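Probable mRNA-capping enzyme (PDB 3BGY) probably caps viral mRNA, this chain being its N-terminal tunnel-family triphosphatase domain, which removes the terminal phosphate from the 5'-triphosphate end of the transcript. Local coordinates at residues 40-45 / 209-214; 12-17 / 140-145. All blocks are in the same frame, centred on the assembly; numbering follows the deposited sequence.

In the fold
Contacts 1 and 2 are joined through neighbouring strands of the eight-stranded antiparallel barrel. Contact 1 pairs the first strand of the chain with the last and so closes the barrel; its centre lies about 10 Å from that of the chain. Contact 2, with its centre about 20 Å from the chain's, lays the N-terminal segment against Trp140 and along strand 142-152. The two contact centres are about 13 Å apart, bridged by a probable hydrogen bond from Lys43 N to Ala141 O (2.9 Å). In tunnel triphosphatases the closing strands carry metal-binding glutamates, which probably puts contact 1 beside the active site. Contact 2 lies on the outer side, with helices 17-32 and 221-235.

Contact 1. Residues 40-45 / 209-214; sequences VSFKNI and YELELE
Val40 and Leu213 form an antiparallel hydrogen-bonded pair, with Val40 N giving its hydrogen to Leu213 O at 2.9 Å and Leu213 N returning one to Val40 O. One step on, Ser41 and Glu212 make a non-hydrogen-bonded pair, and Phe42 N reaches Leu211 O at 2.9 Å in a nearly straight bond (171° at the hydrogen). Beyond it the strands part: a water takes over, donating to Phe42 O and accepting from Leu211 N. A further water accepts from Ile45 N and donates to Tyr209 O, so the parting backbones remain linked.

Leu211 packs on the apolar side of this junction, between Phe42 and Ile45. Its CB lies 3.9 Å from Ile45 CG1. CG, anti to the backbone N (chi1 172°), comes 4.0 Å from Phe42 CD1. From there the CD2 branch reaches Phe42, 3.8 Å from CB and equally near CG, and it also meets Ile45 CD1 at 4.1 Å. Leu211 O lies in the plane of the Phe42 ring, at its edge. Ile45 CG2 continues the packing onto Tyr209 CB at 3.8 Å, while the Tyr209 ring leads off towards Phe50. The other face of the sheet is polar: Ser41 OG accepts from Lys43 NZ at 2.8 Å, and a water joins Ser41 OG to Glu212 OE2. The alternating glutamates of 209-214 resemble the acidic metal-binding strand of tunnel triphosphatases.

On the apolar side Val40, Phe42 and Leu213 pack against Leu228 of helix 221-235, and Phe42 also meets the ring of Phe232. Strand 142-152 flanks 40-42 through Ile142, Thr143 and Ile144, and strand 186-196 borders 209-214, so this seam lies within the continuous barrel wall.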
loop_
_atom_site.group_PDB
_atom_site.type_symbol
_atom_site.label_atom_id
_atom_site.label_comp_id
_atom_site.label_asym_id
_atom_site.label_seq_id
_atom_site.Cartn_x
_atom_site.Cartn_y
_atom_site.Cartn_z
ATOM N N VAL A 40 -6.912 7.170 -0.303
ATOM C CA VAL A 40 -6.832 8.366 -1.160
ATOM C C VAL A 40 -5.337 8.509 -1.435
ATOM O O VAL A 40 -4.557 8.706 -0.519
ATOM C CB VAL A 40 -7.385 9.627 -0.511
ATOM C CG1 VAL A 40 -7.334 10.790 -1.529
ATOM C CG2 VAL A 40 -8.831 9.409 -0.092
ATOM N N SER A 41 -4.959 8.416 -2.710
ATOM C CA SER A 41 -3.555 8.493 -3.116
ATOM C C SER A 41 -3.246 9.891 -3.654
ATOM O O SER A 41 -3.937 10.377 -4.553
ATOM C CB SER A 41 -3.261 7.413 -4.182
ATOM O OG SER A 41 -1.957 7.559 -4.733
ATOM N N PHE A 42 -2.244 10.544 -3.063
ATOM C CA PHE A 42 -1.837 11.890 -3.474
ATOM C C PHE A 42 -0.759 11.777 -4.521
ATOM O O PHE A 42 0.206 11.053 -4.331
ATOM C CB PHE A 42 -1.347 12.712 -2.285
ATOM C CG PHE A 42 -2.423 13.080 -1.323
ATOM C CD1 PHE A 42 -2.941 12.133 -0.426
ATOM C CD2 PHE A 42 -2.968 14.385 -1.331
ATOM C CE1 PHE A 42 -4.010 12.476 0.465
ATOM C CE2 PHE A 42 -4.046 14.727 -0.430
ATOM C CZ PHE A 42 -4.548 13.762 0.451
ATOM N N LYS A 43 -0.957 12.448 -5.656
ATOM C CA LYS A 43 0.019 12.368 -6.744
ATOM C C LYS A 43 1.056 13.488 -6.704
ATOM O O LYS A 43 0.935 14.422 -5.933
ATOM C CB LYS A 43 -0.704 12.348 -8.104
ATOM C CG LYS A 43 -1.822 11.286 -8.230
ATOM C CD LYS A 43 -1.314 9.871 -7.941
ATOM C CE LYS A 43 -2.408 8.836 -7.981
ATOM N NZ LYS A 43 -1.941 7.498 -7.524
ATOM N N ASN A 44 2.118 13.326 -7.510
ATOM C CA ASN A 44 3.221 14.297 -7.638
ATOM C C ASN A 44 3.977 14.575 -6.364
ATOM O O ASN A 44 4.186 15.734 -5.996
ATOM C CB ASN A 44 2.730 15.619 -8.243
ATOM C CG ASN A 44 2.172 15.448 -9.619
ATOM O OD1 ASN A 44 2.566 14.546 -10.353
ATOM N ND2 ASN A 44 1.232 16.320 -9.982
ATOM N N ILE A 45 4.219 13.515 -5.590
ATOM C CA ILE A 45 4.979 13.668 -4.357
ATOM C C ILE A 45 6.446 13.379 -4.701
ATOM O O ILE A 45 6.763 12.317 -5.250
ATOM C CB ILE A 45 4.501 12.679 -3.260
ATOM C CG1 ILE A 45 2.996 12.873 -2.966
ATOM C CG2 ILE A 45 5.380 12.835 -1.995
ATOM C CD1 ILE A 45 2.571 14.266 -2.580
ATOM N N TYR A 209 8.253 8.507 -4.390
ATOM C CA TYR A 209 7.598 8.819 -3.113
ATOM C C TYR A 209 6.097 8.742 -3.226
ATOM O O TYR A 209 5.530 9.206 -4.201
ATOM C CB TYR A 209 8.089 10.209 -2.618
ATOM C CG TYR A 209 9.601 10.312 -2.561
ATOM C CD1 TYR A 209 10.318 9.806 -1.459
ATOM C CD2 TYR A 209 10.337 10.798 -3.665
ATOM C CE1 TYR A 209 11.714 9.781 -1.445
ATOM C CE2 TYR A 209 11.753 10.755 -3.674
ATOM C CZ TYR A 209 12.422 10.252 -2.565
ATOM O OH TYR A 209 13.795 10.220 -2.573
ATOM N N GLU A 210 5.468 8.085 -2.250
ATOM C CA GLU A 210 4.022 7.844 -2.258
ATOM C C GLU A 210 3.386 8.316 -0.970
ATOM O O GLU A 210 3.916 8.070 0.105
ATOM C CB GLU A 210 3.769 6.338 -2.480
ATOM C CG GLU A 210 4.187 5.915 -3.904
ATOM C CD GLU A 210 4.070 4.444 -4.230
ATOM O OE1 GLU A 210 3.646 3.648 -3.368
ATOM O OE2 GLU A 210 4.420 4.090 -5.382
ATOM N N LEU A 211 2.229 8.968 -1.087
ATOM C CA LEU A 211 1.505 9.504 0.075
ATOM C C LEU A 211 0.059 9.077 -0.021
ATOM O O LEU A 211 -0.595 9.259 -1.064
ATOM C CB LEU A 211 1.537 11.039 0.102
ATOM C CG LEU A 211 0.674 11.779 1.144
ATOM C CD1 LEU A 211 1.143 11.493 2.570
ATOM C CD2 LEU A 211 0.720 13.288 0.887
ATOM N N GLU A 212 -0.447 8.473 1.049
ATOM C CA GLU A 212 -1.848 8.067 1.033
ATOM C C GLU A 212 -2.519 8.301 2.354
ATOM O O GLU A 212 -1.865 8.351 3.377
ATOM C CB GLU A 212 -2.008 6.554 0.806
ATOM C CG GLU A 212 -1.487 5.977 -0.483
ATOM C CD GLU A 212 -0.097 5.401 -0.338
ATOM O OE1 GLU A 212 0.252 4.892 0.752
ATOM O OE2 GLU A 212 0.646 5.451 -1.327
ATOM N N LEU A 213 -3.830 8.535 2.309
ATOM C CA LEU A 213 -4.640 8.635 3.524
ATOM C C LEU A 213 -5.512 7.377 3.446
ATOM O O LEU A 213 -6.380 7.270 2.573
ATOM C CB LEU A 213 -5.524 9.901 3.548
ATOM C CG LEU A 213 -6.543 9.923 4.713
ATOM C CD1 LEU A 213 -5.828 10.135 6.039
ATOM C CD2 LEU A 213 -7.593 10.982 4.495
ATOM N N GLU A 214 -5.250 6.405 4.329
ATOM C CA GLU A 214 -6.011 5.151 4.336
ATOM C C GLU A 214 -6.969 5.097 5.525
ATOM O O GLU A 214 -6.599 5.466 6.639
ATOM C CB GLU A 214 -5.071 3.930 4.394
ATOM C CG GLU A 214 -3.860 4.010 3.477
ATOM C CD GLU A 214 -3.487 2.692 2.829
ATOM O OE1 GLU A 214 -3.759 1.613 3.404
ATOM O OE2 GLU A 214 -2.896 2.744 1.730
HETATM O O HOH W 1 -0.111 6.259 -3.606
HETATM O O HOH W 2 1.341 8.796 -3.847
HETATM O O HOH W 3 5.847 10.290 -6.335
HETATM O O HOH W 4 3.427 10.648 -5.910
HETATM O O HOH W 5 8.053 10.172 -6.772
#

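Contact 2. Residues 12-17 / 140-145; sequences ITIFSE and WAITIK
Ile14 lies over one face of the Trp140 indole, and this is the tight part of the contact. Its CG2 makes a CH-pi contact 3.9 Å from the centroid of the five-membered ring, only 11° off the normal, while CG1 stands over the centre of the whole ring system. Chi1 of -65° sets CG1 beside the backbone N and CG2 anti to it, which lets both branches face the indole. The same CG2 touches Ile142 CD1 at 4.1 Å. Deeper in, Phe15 CE1 and Ile144 CD1 meet tip to tip, also at 4.1 Å, near Leu228 and Ile23 of helices 221-235 and 17-32.

The outer side is looser. Ile12, the first modelled residue and exposed, brings CG2 to the indole edge, 4.1 Å from CH2. At the pyrrole end of the indole, Trp140 NE1 donates to a water in the plane of the ring at 3.0 Å, and that water bonds weakly to Thr13 O.

No direct hydrogen bond crosses between the segments. The N-terminal segment is therefore held to 140-145 mainly by apolar packing and the CH-pi contact, with Glu225 OE2 taking the N-H groups of Ile14 and Phe15.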
loop_
_atom_site.group_PDB
_atom_site.type_symbol
_atom_site.label_atom_id
_atom_site.label_comp_id
_atom_site.label_asym_id
_atom_site.label_seq_id
_atom_site.Cartn_x
_atom_site.Cartn_y
_atom_site.Cartn_z
ATOM N N ILE A 12 -14.098 26.134 0.371
ATOM C CA ILE A 12 -13.264 25.333 -0.578
ATOM C C ILE A 12 -13.677 23.855 -0.523
ATOM O O ILE A 12 -13.466 23.177 0.488
ATOM C CB ILE A 12 -11.727 25.460 -0.257
ATOM C CG1 ILE A 12 -11.321 26.936 -0.122
ATOM C CG2 ILE A 12 -10.885 24.793 -1.372
ATOM C CD1 ILE A 12 -9.937 27.170 0.486
ATOM N N THR A 13 -14.306 23.381 -1.597
ATOM C CA THR A 13 -14.727 21.982 -1.698
ATOM C C THR A 13 -13.818 21.285 -2.700
ATOM O O THR A 13 -13.394 21.882 -3.687
ATOM C CB THR A 13 -16.214 21.812 -2.159
ATOM O OG1 THR A 13 -16.418 22.456 -3.424
ATOM C CG2 THR A 13 -17.179 22.378 -1.130
ATOM N N ILE A 14 -13.526 20.021 -2.431
ATOM C CA ILE A 14 -12.671 19.199 -3.285
ATOM C C ILE A 14 -13.476 18.421 -4.306
ATOM O O ILE A 14 -13.104 18.364 -5.478
ATOM C CB ILE A 14 -11.812 18.193 -2.438
ATOM C CG1 ILE A 14 -10.828 18.967 -1.566
ATOM C CG2 ILE A 14 -11.003 17.215 -3.342
ATOM C CD1 ILE A 14 -10.039 18.094 -0.614
ATOM N N PHE A 15 -14.598 17.862 -3.867
ATOM C CA PHE A 15 -15.419 17.012 -4.724
ATOM C C PHE A 15 -16.561 17.719 -5.422
ATOM O O PHE A 15 -17.241 18.557 -4.831
ATOM C CB PHE A 15 -16.025 15.845 -3.915
ATOM C CG PHE A 15 -15.018 15.068 -3.105
ATOM C CD1 PHE A 15 -13.833 14.593 -3.696
ATOM C CD2 PHE A 15 -15.245 14.815 -1.738
ATOM C CE1 PHE A 15 -12.882 13.882 -2.931
ATOM C CE2 PHE A 15 -14.303 14.100 -0.972
ATOM C CZ PHE A 15 -13.126 13.639 -1.580
ATOM N N SER A 16 -16.799 17.312 -6.666
ATOM C CA SER A 16 -17.941 17.810 -7.436
ATOM C C SER A 16 -19.146 17.045 -6.870
ATOM O O SER A 16 -18.972 16.054 -6.136
ATOM C CB SER A 16 -17.784 17.444 -8.909
ATOM O OG SER A 16 -17.783 16.039 -9.068
ATOM N N GLU A 17 -20.361 17.431 -7.253
ATOM C CA GLU A 17 -21.548 16.739 -6.762
ATOM C C GLU A 17 -21.545 15.253 -7.150
ATOM O O GLU A 17 -21.829 14.388 -6.302
ATOM C CB GLU A 17 -22.826 17.429 -7.267
ATOM C CG GLU A 17 -24.107 16.740 -6.781
ATOM C CD GLU A 17 -25.371 17.378 -7.310
ATOM O OE1 GLU A 17 -25.290 18.246 -8.203
ATOM O OE2 GLU A 17 -26.451 17.015 -6.806
ATOM N N TRP A 140 -7.889 18.229 -8.767
ATOM C CA TRP A 140 -7.118 17.963 -7.542
ATOM C C TRP A 140 -6.295 16.726 -7.849
ATOM O O TRP A 140 -6.806 15.743 -8.382
ATOM C CB TRP A 140 -8.013 17.722 -6.327
ATOM C CG TRP A 140 -8.793 18.931 -5.938
ATOM C CD1 TRP A 140 -9.981 19.335 -6.477
ATOM C CD2 TRP A 140 -8.461 19.886 -4.934
ATOM N NE1 TRP A 140 -10.417 20.472 -5.871
ATOM C CE2 TRP A 140 -9.512 20.843 -4.913
ATOM C CE3 TRP A 140 -7.388 20.028 -4.034
ATOM C CZ2 TRP A 140 -9.524 21.939 -4.027
ATOM C CZ3 TRP A 140 -7.392 21.127 -3.136
ATOM C CH2 TRP A 140 -8.465 22.066 -3.144
ATOM N N ALA A 141 -5.021 16.770 -7.493
ATOM C CA ALA A 141 -4.100 15.676 -7.792
ATOM C C ALA A 141 -4.191 14.469 -6.840
ATOM O O ALA A 141 -3.235 14.138 -6.116
ATOM C CB ALA A 141 -2.667 16.225 -7.856
ATOM N N ILE A 142 -5.366 13.838 -6.835
ATOM C CA ILE A 142 -5.623 12.642 -6.017
ATOM C C ILE A 142 -6.504 11.655 -6.704
ATOM O O ILE A 142 -7.229 12.001 -7.655
ATOM C CB ILE A 142 -6.377 12.946 -4.671
ATOM C CG1 ILE A 142 -7.578 13.873 -4.876
ATOM C CG2 ILE A 142 -5.441 13.455 -3.655
ATOM C CD1 ILE A 142 -8.503 13.985 -3.685
ATOM N N THR A 143 -6.382 10.399 -6.281
ATOM C CA THR A 143 -7.259 9.351 -6.763
ATOM C C THR A 143 -7.877 8.713 -5.535
ATOM O O THR A 143 -7.275 8.738 -4.470
ATOM C CB THR A 143 -6.595 8.282 -7.650
ATOM O OG1 THR A 143 -5.544 7.610 -6.950
ATOM C CG2 THR A 143 -6.052 8.896 -8.925
ATOM N N ILE A 144 -9.116 8.243 -5.653
ATOM C CA ILE A 144 -9.778 7.586 -4.522
ATOM C C ILE A 144 -9.893 6.136 -5.001
ATOM O O ILE A 144 -10.399 5.876 -6.091
ATOM C CB ILE A 144 -11.218 8.125 -4.278
ATOM C CG1 ILE A 144 -11.312 9.657 -4.347
ATOM C CG2 ILE A 144 -11.763 7.589 -2.979
ATOM C CD1 ILE A 144 -10.717 10.423 -3.219
ATOM N N LYS A 145 -9.485 5.178 -4.175
ATOM C CA LYS A 145 -9.503 3.787 -4.594
ATOM C C LYS A 145 -10.029 2.878 -3.519
ATOM O O LYS A 145 -9.747 3.089 -2.338
ATOM C CB LYS A 145 -8.058 3.343 -4.925
ATOM C CG LYS A 145 -7.834 1.925 -5.502
ATOM C CD LYS A 145 -6.340 1.573 -5.488
ATOM C CE LYS A 145 -6.029 0.272 -6.232
ATOM N NZ LYS A 145 -4.600 -0.146 -6.070
HETATM O O HOH W 6 -12.809 21.907 -7.042
#